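Local coordinates for protein DnaJ homolog subfamily C member 27-A (Xenopus laevis, PDB 6JMG) that binds GTP and magnesium through a Rab-like small GTPase domain, also carries a DnaJ domain, and may help regulate the MEK/ERK pathway, at residues Val19-Asn24 and Ile69-Gly74; Lys61-Lys66 and Ala181-Cys186; Leu243-Lys248 and Asp256-Val261. All coordinates share one frame; numbering follows the deposited sequence.

Contact 1. Residues Val19-Asn24 and Ile69-Gly74. With GTP (guanosine-5'-triphosphate), chain C.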
ATOM      1  N   VAL A  19      13.345  -2.923   0.152  1.00 59.19           N
ATOM      2  CA  VAL A  19      12.629  -2.384   1.306  1.00 54.62           C
ATOM      3  C   VAL A  19      13.001  -0.913   1.446  1.00 55.48           C
ATOM      4  O   VAL A  19      14.180  -0.548   1.323  1.00 57.72           O
ATOM      5  CB  VAL A  19      12.974  -3.155   2.599  1.00 58.36           C
ATOM      6  CG1 VAL A  19      12.398  -2.458   3.792  1.00 52.74           C
ATOM      7  CG2 VAL A  19      12.502  -4.621   2.522  1.00 46.46           C
ATOM      8  N   ILE A  20      12.016  -0.054   1.648  1.00 47.44           N
ATOM      9  CA  ILE A  20      12.299   1.343   1.924  1.00 50.33           C
ATOM     10  C   ILE A  20      11.661   1.743   3.245  1.00 56.05           C
ATOM     11  O   ILE A  20      10.749   1.083   3.752  1.00 62.74           O
ATOM     12  CB  ILE A  20      11.814   2.259   0.795  1.00 51.90           C
ATOM     13  CG1 ILE A  20      10.302   2.252   0.733  1.00 44.13           C
ATOM     14  CG2 ILE A  20      12.408   1.820  -0.547  1.00 48.37           C
ATOM     15  CD1 ILE A  20       9.787   3.323  -0.203  1.00 57.91           C
ATOM     16  N   SER A  21      12.140   2.857   3.789  1.00 54.16           N
ATOM     17  CA  SER A  21      11.595   3.451   5.005  1.00 53.49           C
ATOM     18  C   SER A  21      11.022   4.829   4.705  1.00 55.95           C
ATOM     19  O   SER A  21      11.631   5.622   3.982  1.00 56.19           O
ATOM     20  CB  SER A  21      12.687   3.592   6.062  1.00 47.58           C
ATOM     21  OG  SER A  21      13.660   4.530   5.604  1.00 53.41           O
ATOM     22  N   MET A  22       9.879   5.140   5.299  1.00 56.17           N
ATOM     23  CA  MET A  22       9.269   6.445   5.102  1.00 59.99           C
ATOM     24  C   MET A  22       8.768   6.954   6.450  1.00 63.43           C
ATOM     25  O   MET A  22       8.379   6.171   7.327  1.00 58.25           O
ATOM     26  CB  MET A  22       8.107   6.411   4.079  1.00 56.40           C
ATOM     27  CG  MET A  22       8.450   5.892   2.688  1.00 62.78           C
ATOM     28  SD  MET A  22       7.085   5.785   1.489  1.00 61.32           S
ATOM     29  CE  MET A  22       5.853   6.764   2.293  1.00 50.40           C
ATOM     30  N   GLY A  23       8.778   8.268   6.600  1.00 52.18           N
ATOM     31  CA  GLY A  23       8.279   8.934   7.788  1.00 46.71           C
ATOM     32  C   GLY A  23       9.130  10.150   8.117  1.00 54.61           C
ATOM     33  O   GLY A  23      10.257  10.314   7.637  1.00 53.47           O
ATOM     34  N   ASN A  24       8.584  11.013   8.970  1.00 56.68           N
ATOM     35  CA  ASN A  24       9.193  12.306   9.250  1.00 56.96           C
ATOM     36  C   ASN A  24      10.588  12.151   9.863  1.00 60.18           C
ATOM     37  O   ASN A  24      11.005  11.071  10.293  1.00 67.55           O
ATOM     38  CB  ASN A  24       8.281  13.118  10.168  1.00 51.55           C
ATOM     39  CG  ASN A  24       7.070  13.705   9.429  1.00 51.49           C
ATOM     40  OD1 ASN A  24       6.838  13.412   8.258  1.00 58.27           O
ATOM     41  ND2 ASN A  24       6.306  14.544  10.115  1.00 46.69           N
ATOM     42  N   ILE A  69      17.888  -2.458   1.209  1.00 50.62           N
ATOM     43  CA  ILE A  69      17.249  -1.458   2.046  1.00 50.87           C
ATOM     44  C   ILE A  69      17.664  -0.078   1.557  1.00 55.23           C
ATOM     45  O   ILE A  69      18.858   0.193   1.388  1.00 60.57           O
ATOM     46  CB  ILE A  69      17.604  -1.665   3.530  1.00 54.14           C
ATOM     47  CG1 ILE A  69      17.126  -3.047   3.999  1.00 55.80           C
ATOM     48  CG2 ILE A  69      16.930  -0.615   4.393  1.00 47.29           C
ATOM     49  CD1 ILE A  69      17.371  -3.350   5.508  1.00 50.24           C
ATOM     50  N   PHE A  70      16.673   0.770   1.290  1.00 59.27           N
ATOM     51  CA  PHE A  70      16.853   2.182   0.960  1.00 58.84           C
ATOM     52  C   PHE A  70      16.222   2.941   2.114  1.00 62.32           C
ATOM     53  O   PHE A  70      15.029   3.256   2.096  1.00 65.01           O
ATOM     54  CB  PHE A  70      16.204   2.549  -0.390  1.00 46.58           C
ATOM     55  CG  PHE A  70      16.806   1.825  -1.554  1.00 55.23           C
ATOM     56  CD1 PHE A  70      16.604   0.456  -1.720  1.00 54.88           C
ATOM     57  CD2 PHE A  70      17.585   2.501  -2.481  1.00 61.73           C
ATOM     58  CE1 PHE A  70      17.169  -0.225  -2.794  1.00 52.03           C
ATOM     59  CE2 PHE A  70      18.139   1.840  -3.551  1.00 59.71           C
ATOM     60  CZ  PHE A  70      17.935   0.471  -3.707  1.00 56.15           C
ATOM     61  N   ASP A  71      17.039   3.241   3.111  1.00 61.75           N
ATOM     62  CA  ASP A  71      16.599   3.979   4.284  1.00 59.54           C
ATOM     63  C   ASP A  71      16.522   5.442   3.882  1.00 55.46           C
ATOM     64  O   ASP A  71      17.553   6.041   3.559  1.00 45.77           O
ATOM     65  CB  ASP A  71      17.580   3.730   5.426  1.00 64.06           C
ATOM     66  CG  ASP A  71      17.313   4.595   6.643  1.00 63.84           C
ATOM     67  OD1 ASP A  71      16.190   5.101   6.806  1.00 61.58           O
ATOM     68  OD2 ASP A  71      18.248   4.772   7.442  1.00 61.62           O
ATOM     69  N   MET A  72      15.305   6.008   3.851  1.00 53.58           N
ATOM     70  CA  MET A  72      15.126   7.348   3.298  1.00 51.02           C
ATOM     71  C   MET A  72      15.211   8.403   4.389  1.00 60.36           C
ATOM     72  O   MET A  72      14.855   8.166   5.545  1.00 74.11           O
ATOM     73  CB  MET A  72      13.775   7.508   2.571  1.00 53.17           C
ATOM     74  CG  MET A  72      13.416   6.443   1.498  1.00 67.10           C
ATOM     75  SD  MET A  72      12.017   6.874   0.393  1.00 54.96           S
ATOM     76  CE  MET A  72      10.767   7.314   1.500  1.00 48.39           C
ATOM     77  N   ALA A  73      15.637   9.595   3.986  1.00 55.34           N
ATOM     78  CA  ALA A  73      15.691  10.742   4.876  1.00 47.23           C
ATOM     79  C   ALA A  73      14.313  11.378   4.949  1.00 54.84           C
ATOM     80  O   ALA A  73      13.630  11.525   3.932  1.00 58.58           O
ATOM     81  CB  ALA A  73      16.722  11.740   4.362  1.00 48.46           C
ATOM     82  N   GLY A  74      13.889  11.742   6.153  1.00 54.89           N
ATOM     83  CA  GLY A  74      12.516  12.189   6.336  1.00 52.66           C
ATOM     84  C   GLY A  74      12.292  13.680   6.161  1.00 52.86           C
ATOM     85  O   GLY A  74      11.162  14.135   5.982  1.00 67.28           O
TER
HETATM   86  PG  GTP C 301      16.014  10.946   9.634  1.00 61.34           P
HETATM   87  O1G GTP C 301      16.984   9.982   8.988  1.00 47.09           O
HETATM   88  O2G GTP C 301      14.728  11.057   8.854  1.00 46.63           O
HETATM   89  O3G GTP C 301      16.660  12.317   9.729  1.00 57.06           O
HETATM   90  O3B GTP C 301      15.534  10.458  11.101  1.00 64.58           O
HETATM   91  PB  GTP C 301      15.258   8.917  11.479  1.00 63.80           P
HETATM   92  O1B GTP C 301      13.822   8.543  11.229  1.00 52.01           O
HETATM   93  O2B GTP C 301      16.153   7.925  10.773  1.00 47.53           O
HETATM   94  O3A GTP C 301      15.471   8.911  13.074  1.00 69.93           O
HETATM   95  PA  GTP C 301      16.693   8.148  13.781  1.00 59.82           P
HETATM   96  O1A GTP C 301      16.643   6.654  13.574  1.00 54.27           O
HETATM   97  O2A GTP C 301      18.017   8.685  13.324  1.00 59.19           O
HETATM   98  O5' GTP C 301      16.405   8.576  15.289  1.00 62.49           O
HETATM   99  C5' GTP C 301      16.263   9.939  15.611  1.00 63.66           C
HETATM  100  C4' GTP C 301      16.610  10.098  17.087  1.00 54.57           C
HETATM  101  O4' GTP C 301      15.634   9.424  17.833  1.00 57.22           O
HETATM  102  C3' GTP C 301      17.925   9.480  17.491  1.00 50.49           C
HETATM  103  O3' GTP C 301      18.406  10.329  18.486  1.00 52.00           O
HETATM  104  C2' GTP C 301      17.590   8.163  18.151  1.00 59.42           C
HETATM  105  O2' GTP C 301      18.414   7.825  19.244  1.00 59.82           O
HETATM  106  C1' GTP C 301      16.223   8.451  18.690  1.00 51.18           C
HETATM  107  N9  GTP C 301      15.385   7.252  18.700  1.00 58.35           N
HETATM  108  C8  GTP C 301      15.108   6.425  17.640  1.00 56.33           C
HETATM  109  N7  GTP C 301      14.252   5.459  18.070  1.00 57.76           N
HETATM  110  C5  GTP C 301      13.988   5.666  19.380  1.00 63.62           C
HETATM  111  C6  GTP C 301      13.191   4.991  20.291  1.00 63.49           C
HETATM  112  O6  GTP C 301      12.565   3.986  19.960  1.00 56.12           O
HETATM  113  N1  GTP C 301      13.087   5.462  21.582  1.00 67.33           N
HETATM  114  C2  GTP C 301      13.776   6.584  21.975  1.00 60.88           C
HETATM  115  N2  GTP C 301      13.665   6.997  23.230  1.00 74.61           N
HETATM  116  N3  GTP C 301      14.574   7.258  21.067  1.00 59.27           N
HETATM  117  C4  GTP C 301      14.682   6.800  19.792  1.00 64.24           C
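Ser21 and Met72 meet in the buried part of the contact between the strands of Val19-Asn24 and Ile69-Gly74, which run nearly parallel at 10°. Ser21 OG stands between its own backbone N and carbonyl carbon (chi1 65°), and there it accepts the bond from Met72 N at 2.8 Å, with an N-H...O angle of 151°. Earlier along the strands, Phe70 N donates almost straight to Val19 O at 2.8 Å. The next bond of the parallel ladder, Ser21 N to Phe70 O, is weak at 3.4 Å, so the serine hydroxyl supplies the firmer link at this level. On the face with Ile20 and Phe70, Ile20 CG2 lies against Phe70 CB at 3.9 Å, and helix 107-117 covers Ile20, Met22 and Met72. The more open side is that of Phe70 and Asn24, both partly exposed: the Phe70 ring is met by Tyr53, Phe85 and, as a cation-pi partner, Lys18, and Asn24 OD1 is bonded to Ser106 and Trp110. Asp71, on the face with Val19 and Ser21, backs the metal site, its OD2 bonded to OG of the magnesium ligand Ser30. Beyond the strands Gly74 N donates to O2G of GTP at 2.9 Å. Adjacent parallel strands leading into the P-loop and the Asp-X-X-Gly segment that reads the gamma-phosphate typify the nucleotide site of Ras-like GTPases.

Contact 2. Residues Lys61-Lys66 and Ala181-Cys186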
ATOM      1  N   LYS A  61      10.503 -18.204   6.680  1.00110.06           N
ATOM      2  CA  LYS A  61       9.966 -19.493   6.226  1.00120.98           C
ATOM      3  C   LYS A  61      11.195 -20.404   6.243  1.00135.09           C
ATOM      4  O   LYS A  61      11.845 -20.505   7.286  1.00142.83           O
ATOM      5  CB  LYS A  61       9.220 -19.385   4.896  1.00111.64           C
ATOM      6  CG  LYS A  61       8.051 -18.402   4.920  1.00107.67           C
ATOM      7  CD  LYS A  61       7.260 -18.491   6.217  1.00100.52           C
ATOM      8  CE  LYS A  61       6.252 -17.361   6.317  1.00 93.20           C
ATOM      9  NZ  LYS A  61       5.320 -17.350   5.138  1.00 86.24           N
ATOM     10  N   ASP A  62      11.546 -21.046   5.139  1.00137.68           N
ATOM     11  CA  ASP A  62      12.951 -21.362   4.914  1.00141.13           C
ATOM     12  C   ASP A  62      13.328 -20.943   3.506  1.00131.09           C
ATOM     13  O   ASP A  62      13.998 -21.655   2.754  1.00130.22           O
ATOM     14  CB  ASP A  62      13.275 -22.827   5.189  1.00149.87           C
ATOM     15  CG  ASP A  62      12.172 -23.759   4.772  1.00155.69           C
ATOM     16  OD1 ASP A  62      11.337 -23.360   3.931  1.00157.87           O
ATOM     17  OD2 ASP A  62      12.131 -24.884   5.312  1.00156.04           O
ATOM     18  N   ARG A  63      12.901 -19.733   3.161  1.00115.38           N
ATOM     19  CA  ARG A  63      13.400 -19.027   2.000  1.00102.61           C
ATOM     20  C   ARG A  63      14.525 -18.116   2.458  1.00 91.01           C
ATOM     21  O   ARG A  63      14.431 -17.483   3.515  1.00 80.66           O
ATOM     22  CB  ARG A  63      12.299 -18.191   1.343  1.00103.84           C
ATOM     23  CG  ARG A  63      11.122 -18.975   0.781  1.00109.33           C
ATOM     24  CD  ARG A  63      10.980 -18.711  -0.708  1.00106.67           C
ATOM     25  NE  ARG A  63      12.270 -18.838  -1.380  1.00106.96           N
ATOM     26  CZ  ARG A  63      12.528 -18.363  -2.591  1.00102.86           C
ATOM     27  NH1 ARG A  63      11.579 -17.718  -3.252  1.00100.23           N
ATOM     28  NH2 ARG A  63      13.733 -18.529  -3.134  1.00101.79           N
ATOM     29  N   GLU A  64      15.599 -18.070   1.674  1.00 84.88           N
ATOM     30  CA  GLU A  64      16.687 -17.142   1.932  1.00 86.13           C
ATOM     31  C   GLU A  64      16.419 -15.848   1.166  1.00 86.56           C
ATOM     32  O   GLU A  64      16.185 -15.875  -0.052  1.00 84.98           O
ATOM     33  CB  GLU A  64      18.029 -17.745   1.531  1.00 85.00           C
ATOM     34  CG  GLU A  64      19.138 -17.415   2.514  1.00105.68           C
ATOM     35  CD  GLU A  64      19.119 -18.314   3.744  1.00126.42           C
ATOM     36  OE1 GLU A  64      19.149 -19.554   3.584  1.00131.14           O
ATOM     37  OE2 GLU A  64      19.052 -17.782   4.875  1.00132.21           O
ATOM     38  N   ILE A  65      16.431 -14.722   1.884  1.00 72.38           N
ATOM     39  CA  ILE A  65      16.028 -13.432   1.334  1.00 73.64           C
ATOM     40  C   ILE A  65      17.222 -12.485   1.372  1.00 75.79           C
ATOM     41  O   ILE A  65      17.805 -12.251   2.437  1.00 78.98           O
ATOM     42  CB  ILE A  65      14.853 -12.804   2.113  1.00 71.42           C
ATOM     43  CG1 ILE A  65      13.773 -13.831   2.468  1.00 82.84           C
ATOM     44  CG2 ILE A  65      14.268 -11.646   1.335  1.00 60.62           C
ATOM     45  CD1 ILE A  65      13.294 -14.677   1.309  1.00 94.86           C
ATOM     46  N   LYS A  66      17.555 -11.912   0.221  1.00 69.60           N
ATOM     47  CA  LYS A  66      18.529 -10.834   0.147  1.00 68.75           C
ATOM     48  C   LYS A  66      17.745  -9.530   0.059  1.00 67.66           C
ATOM     49  O   LYS A  66      16.968  -9.327  -0.881  1.00 68.93           O
ATOM     50  CB  LYS A  66      19.465 -11.018  -1.050  1.00 78.04           C
ATOM     51  CG  LYS A  66      20.495  -9.896  -1.241  1.00 96.64           C
ATOM     52  CD  LYS A  66      21.187  -9.960  -2.622  1.00110.14           C
ATOM     53  CE  LYS A  66      22.018  -8.692  -2.945  1.00107.15           C
ATOM     54  NZ  LYS A  66      21.309  -7.678  -3.811  1.00 96.69           N
ATOM     55  N   ALA A 181       4.945 -11.585   5.396  1.00 61.31           N
ATOM     56  CA  ALA A 181       3.996 -11.062   4.425  1.00 67.87           C
ATOM     57  C   ALA A 181       4.671 -10.859   3.065  1.00 75.24           C
ATOM     58  O   ALA A 181       4.062 -11.097   2.017  1.00 83.64           O
ATOM     59  CB  ALA A 181       3.367  -9.764   4.946  1.00 48.43           C
ATOM     60  N   ILE A 182       5.943 -10.456   3.062  1.00 65.75           N
ATOM     61  CA  ILE A 182       6.629 -10.216   1.797  1.00 69.70           C
ATOM     62  C   ILE A 182       6.931 -11.539   1.098  1.00 76.36           C
ATOM     63  O   ILE A 182       6.821 -11.643  -0.127  1.00 82.94           O
ATOM     64  CB  ILE A 182       7.900  -9.376   2.016  1.00 65.94           C
ATOM     65  CG1 ILE A 182       7.538  -7.947   2.442  1.00 64.66           C
ATOM     66  CG2 ILE A 182       8.716  -9.297   0.739  1.00 58.63           C
ATOM     67  CD1 ILE A 182       8.749  -7.085   2.860  1.00 61.61           C
ATOM     68  N   VAL A 183       7.324 -12.568   1.854  1.00 71.62           N
ATOM     69  CA  VAL A 183       7.480 -13.897   1.264  1.00 68.76           C
ATOM     70  C   VAL A 183       6.150 -14.383   0.698  1.00 80.05           C
ATOM     71  O   VAL A 183       6.098 -14.940  -0.404  1.00 89.37           O
ATOM     72  CB  VAL A 183       8.064 -14.888   2.291  1.00 63.73           C
ATOM     73  CG1 VAL A 183       7.918 -16.316   1.798  1.00 56.31           C
ATOM     74  CG2 VAL A 183       9.538 -14.584   2.548  1.00 54.98           C
ATOM     75  N   ASP A 184       5.056 -14.195   1.449  1.00 79.37           N
ATOM     76  CA  ASP A 184       3.740 -14.571   0.943  1.00 73.41           C
ATOM     77  C   ASP A 184       3.405 -13.796  -0.324  1.00 72.32           C
ATOM     78  O   ASP A 184       2.802 -14.339  -1.256  1.00 81.32           O
ATOM     79  CB  ASP A 184       2.656 -14.337   2.004  1.00 70.73           C
ATOM     80  CG  ASP A 184       2.773 -15.274   3.195  1.00 82.36           C
ATOM     81  OD1 ASP A 184       3.464 -16.318   3.096  1.00 87.39           O
ATOM     82  OD2 ASP A 184       2.159 -14.966   4.242  1.00 90.70           O
ATOM     83  N   LEU A 185       3.792 -12.523  -0.380  1.00 67.98           N
ATOM     84  CA  LEU A 185       3.558 -11.734  -1.584  1.00 66.59           C
ATOM     85  C   LEU A 185       4.399 -12.250  -2.751  1.00 72.75           C
ATOM     86  O   LEU A 185       3.944 -12.261  -3.898  1.00 72.00           O
ATOM     87  CB  LEU A 185       3.861 -10.264  -1.304  1.00 61.71           C
ATOM     88  CG  LEU A 185       3.728  -9.289  -2.483  1.00 79.83           C
ATOM     89  CD1 LEU A 185       2.327  -8.653  -2.497  1.00 81.47           C
ATOM     90  CD2 LEU A 185       4.826  -8.210  -2.467  1.00 77.74           C
ATOM     91  N   CYS A 186       5.624 -12.700  -2.476  1.00 73.54           N
ATOM     92  CA  CYS A 186       6.489 -13.169  -3.552  1.00 80.33           C
ATOM     93  C   CYS A 186       6.042 -14.524  -4.073  1.00 83.44           C
ATOM     94  O   CYS A 186       6.068 -14.769  -5.282  1.00 81.96           O
ATOM     95  CB  CYS A 186       7.935 -13.249  -3.066  1.00 76.48           C
ATOM     96  SG  CYS A 186       8.767 -11.666  -2.997  1.00 79.51           S
TER
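Val183 carries the apolar part of this contact by spreading its two methyl groups over different partners. CG1, anti to the backbone N (chi1 166°), meets Lys61 CG at 3.8 Å, the two side chains running antiparallel past one another. The other branch, CG2, reaches Ile65 CD1 at 4.0 Å, the two side chains meeting at a slant. Leu15, Ile17 and Val58 also border Ile65, and Ile60 borders Val183, which places this apolar patch where the start of strand 63-72 meets helix 171-187, the last helix of the Ras-like fold. The helix lies here just after the turn from strand 51-60. The charged part of the contact, at its exposed rim, is a salt bridge between Lys61 NZ and Asp184 OD1 at 2.9 Å. Lys61 is bent at both chi2 and chi4: its methylene CG rests on the valine while the ammonium group turns to the carboxylate, and the lysine and aspartate side chains cross at about a right angle. Asp184 uses OD1 for this pair, its OD2 standing farther off, at 4.1 Å from Lys61 NZ.

Contact 3. Residues Leu243-Lys248 and Asp256-Val261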
ATOM      1  N   LEU A 243     -13.387  -2.777  -7.897  1.00 58.16           N
ATOM      2  CA  LEU A 243     -14.378  -3.266  -6.954  1.00 60.29           C
ATOM      3  C   LEU A 243     -14.677  -4.742  -7.191  1.00 70.98           C
ATOM      4  O   LEU A 243     -14.788  -5.518  -6.236  1.00 71.69           O
ATOM      5  CB  LEU A 243     -15.653  -2.419  -7.076  1.00 62.76           C
ATOM      6  CG  LEU A 243     -16.782  -2.627  -6.062  1.00 77.29           C
ATOM      7  CD1 LEU A 243     -16.324  -2.280  -4.642  1.00 68.80           C
ATOM      8  CD2 LEU A 243     -17.983  -1.787  -6.459  1.00 79.68           C
ATOM      9  N   LEU A 244     -14.739  -5.164  -8.454  1.00 68.34           N
ATOM     10  CA  LEU A 244     -15.350  -6.436  -8.808  1.00 65.02           C
ATOM     11  C   LEU A 244     -14.394  -7.484  -9.353  1.00 67.08           C
ATOM     12  O   LEU A 244     -14.837  -8.600  -9.647  1.00 66.45           O
ATOM     13  CB  LEU A 244     -16.435  -6.212  -9.848  1.00 62.58           C
ATOM     14  CG  LEU A 244     -17.569  -5.322  -9.418  1.00 62.69           C
ATOM     15  CD1 LEU A 244     -18.480  -5.183 -10.591  1.00 60.15           C
ATOM     16  CD2 LEU A 244     -18.276  -5.944  -8.247  1.00 68.46           C
ATOM     17  N   HIS A 245     -13.124  -7.172  -9.521  1.00 67.47           N
ATOM     18  CA  HIS A 245     -12.247  -8.124 -10.171  1.00 62.14           C
ATOM     19  C   HIS A 245     -12.252  -9.429  -9.341  1.00 64.25           C
ATOM     20  O   HIS A 245     -12.204  -9.355  -8.126  1.00 69.37           O
ATOM     21  CB  HIS A 245     -10.834  -7.578 -10.306  1.00 71.00           C
ATOM     22  CG  HIS A 245      -9.957  -8.427 -11.172  1.00 80.68           C
ATOM     23  ND1 HIS A 245      -9.474  -9.649 -10.758  1.00 80.19           N
ATOM     24  CD2 HIS A 245      -9.516  -8.253 -12.440  1.00 78.80           C
ATOM     25  CE1 HIS A 245      -8.756 -10.183 -11.730  1.00 77.75           C
ATOM     26  NE2 HIS A 245      -8.759  -9.352 -12.754  1.00 76.45           N
ATOM     27  N   PRO A 246     -12.410 -10.577 -10.011  1.00 70.35           N
ATOM     28  CA  PRO A 246     -12.538 -11.841  -9.224  1.00 74.59           C
ATOM     29  C   PRO A 246     -11.309 -12.193  -8.395  1.00 76.04           C
ATOM     30  O   PRO A 246     -11.424 -13.019  -7.479  1.00 73.39           O
ATOM     31  CB  PRO A 246     -12.786 -12.899 -10.317  1.00 77.79           C
ATOM     32  CG  PRO A 246     -13.029 -12.156 -11.591  1.00 73.19           C
ATOM     33  CD  PRO A 246     -12.483 -10.782 -11.450  1.00 67.44           C
ATOM     34  N   ASP A 247     -10.141 -11.609  -8.690  1.00 75.98           N
ATOM     35  CA  ASP A 247      -8.970 -11.780  -7.837  1.00 80.14           C
ATOM     36  C   ASP A 247      -9.166 -11.086  -6.490  1.00 93.28           C
ATOM     37  O   ASP A 247      -8.800 -11.625  -5.440  1.00 90.42           O
ATOM     38  CB  ASP A 247      -7.734 -11.198  -8.522  1.00 83.32           C
ATOM     39  CG  ASP A 247      -7.093 -12.144  -9.514  1.00 88.34           C
ATOM     40  OD1 ASP A 247      -7.589 -13.277  -9.704  1.00 87.45           O
ATOM     41  OD2 ASP A 247      -6.078 -11.724 -10.115  1.00 88.00           O
ATOM     42  N   LYS A 248      -9.682  -9.855  -6.522  1.00 98.43           N
ATOM     43  CA  LYS A 248      -9.873  -9.020  -5.349  1.00 88.44           C
ATOM     44  C   LYS A 248     -11.185  -9.293  -4.632  1.00 88.75           C
ATOM     45  O   LYS A 248     -11.251  -9.136  -3.408  1.00 92.68           O
ATOM     46  CB  LYS A 248      -9.804  -7.534  -5.735  1.00 93.21           C
ATOM     47  CG  LYS A 248      -8.497  -7.139  -6.412  1.00111.30           C
ATOM     48  CD  LYS A 248      -8.398  -5.627  -6.644  1.00117.77           C
ATOM     49  CE  LYS A 248      -7.135  -5.050  -5.988  1.00117.92           C
ATOM     50  NZ  LYS A 248      -7.032  -3.566  -6.125  1.00115.44           N
ATOM     51  N   ASP A 256     -18.717 -12.878 -13.377  1.00 75.07           N
ATOM     52  CA  ASP A 256     -19.658 -12.521 -14.439  1.00 76.41           C
ATOM     53  C   ASP A 256     -19.934 -11.026 -14.426  1.00 67.66           C
ATOM     54  O   ASP A 256     -20.085 -10.400 -15.483  1.00 67.28           O
ATOM     55  CB  ASP A 256     -20.965 -13.300 -14.308  1.00 74.65           C
ATOM     56  CG  ASP A 256     -20.744 -14.787 -14.189  1.00 95.33           C
ATOM     57  OD1 ASP A 256     -20.233 -15.395 -15.157  1.00 87.95           O
ATOM     58  OD2 ASP A 256     -21.082 -15.344 -13.119  1.00110.78           O
ATOM     59  N   ALA A 257     -19.991 -10.440 -13.234  1.00 58.60           N
ATOM     60  CA  ALA A 257     -20.155  -9.000 -13.135  1.00 56.84           C
ATOM     61  C   ALA A 257     -18.966  -8.273 -13.741  1.00 62.78           C
ATOM     62  O   ALA A 257     -19.136  -7.298 -14.485  1.00 53.80           O
ATOM     63  CB  ALA A 257     -20.329  -8.606 -11.676  1.00 52.40           C
ATOM     64  N   PHE A 258     -17.750  -8.742 -13.442  1.00 57.55           N
ATOM     65  CA  PHE A 258     -16.574  -8.141 -14.054  1.00 56.73           C
ATOM     66  C   PHE A 258     -16.617  -8.259 -15.575  1.00 59.54           C
ATOM     67  O   PHE A 258     -16.471  -7.264 -16.289  1.00 65.31           O
ATOM     68  CB  PHE A 258     -15.318  -8.789 -13.520  1.00 56.02           C
ATOM     69  CG  PHE A 258     -14.076  -8.220 -14.114  1.00 59.59           C
ATOM     70  CD1 PHE A 258     -13.727  -6.893 -13.876  1.00 57.13           C
ATOM     71  CD2 PHE A 258     -13.268  -8.986 -14.922  1.00 57.91           C
ATOM     72  CE1 PHE A 258     -12.593  -6.365 -14.405  1.00 54.56           C
ATOM     73  CE2 PHE A 258     -12.118  -8.445 -15.475  1.00 65.09           C
ATOM     74  CZ  PHE A 258     -11.783  -7.140 -15.214  1.00 57.70           C
ATOM     75  N   LYS A 259     -16.872  -9.466 -16.085  1.00 65.31           N
ATOM     76  CA  LYS A 259     -17.000  -9.654 -17.525  1.00 59.98           C
ATOM     77  C   LYS A 259     -18.055  -8.718 -18.116  1.00 63.77           C
ATOM     78  O   LYS A 259     -17.876  -8.182 -19.221  1.00 61.34           O
ATOM     79  CB  LYS A 259     -17.341 -11.118 -17.822  1.00 52.79           C
ATOM     80  CG  LYS A 259     -17.495 -11.438 -19.307  1.00 54.82           C
ATOM     81  CD  LYS A 259     -17.902 -12.896 -19.552  1.00 74.68           C
ATOM     82  CE  LYS A 259     -17.244 -13.854 -18.545  1.00 96.49           C
ATOM     83  NZ  LYS A 259     -17.024 -15.244 -19.081  1.00101.84           N
ATOM     84  N   ALA A 260     -19.152  -8.492 -17.390  1.00 51.64           N
ATOM     85  CA  ALA A 260     -20.209  -7.641 -17.923  1.00 55.34           C
ATOM     86  C   ALA A 260     -19.748  -6.198 -17.994  1.00 63.18           C
ATOM     87  O   ALA A 260     -20.023  -5.488 -18.971  1.00 62.89           O
ATOM     88  CB  ALA A 260     -21.468  -7.765 -17.069  1.00 54.97           C
ATOM     89  N   VAL A 261     -19.032  -5.758 -16.964  1.00 60.78           N
ATOM     90  CA  VAL A 261     -18.485  -4.410 -16.942  1.00 59.88           C
ATOM     91  C   VAL A 261     -17.468  -4.229 -18.071  1.00 62.41           C
ATOM     92  O   VAL A 261     -17.476  -3.216 -18.791  1.00 60.60           O
ATOM     93  CB  VAL A 261     -17.895  -4.135 -15.545  1.00 49.51           C
ATOM     94  CG1 VAL A 261     -16.810  -3.092 -15.596  1.00 55.12           C
ATOM     95  CG2 VAL A 261     -19.009  -3.708 -14.611  1.00 48.81           C
TER
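His245 turns an edge of its imidazole toward the face of Phe258, an edge-to-face pair with ring centroids 4.9 Å apart and planes inclined at 54°. The touching atom is His245 CD2, which sits over one face of the phenyl ring, offset toward the rim, and comes to 3.8 Å from Phe258 CZ. A chi1 of 180° puts Phe258 CG anti to the backbone N, and the ring beyond it lies against the histidine and the proline. Pro246 joins the two rings: its CD lies over a face of the imidazole, displaced toward the rim, and also comes to 4.0 Å from Phe258 CD2, the proline and phenylalanine side chains crossing at about a right angle. His245, Pro246 and Asp247 form the His-Pro-Asp motif of J domains, in the loop that follows helix 230-244; in J proteins generally this motif is needed to stimulate Hsp70. The bond from Asp247 N to His245 ND1 (2.9 Å), close to the ring plane, also restrains the rotation of the imidazole. An alanine in place of Phe258 removes the ring and keeps CB near Pro246 CD; the imidazole edge would probably lose its apolar backing and be freer to tilt. Tyr237 and Ala241 of helix 230-244 also touch the Phe258 side chain. Deeper between the helices, Leu244 extends CD1 to Ala257 CB at 4.0 Å and to Val261 CG2 at 4.3 Å, and its side chain is further covered by Ile209 and Ile212 of helix 203-213.

In the fold
Contacts 1 and 2 belong to the GTPase domain and share strand 63-72, their centres 21 Å apart. Contact 1 uses the end of that strand that leads to GTP and magnesium, the side chain of Asp71 lying about 4 Å from the metal; contact 2 uses its start, away from the nucleotide, where helix 171-187 packs. Along the chain the segments of these two contacts alternate. Contact 3 follows in the DnaJ domain, on the opposite side of the chain's centre from contact 1, with centres 36 Å apart. It is nearer to contact 2, the closest atoms being about 11 Å apart, but touches neither.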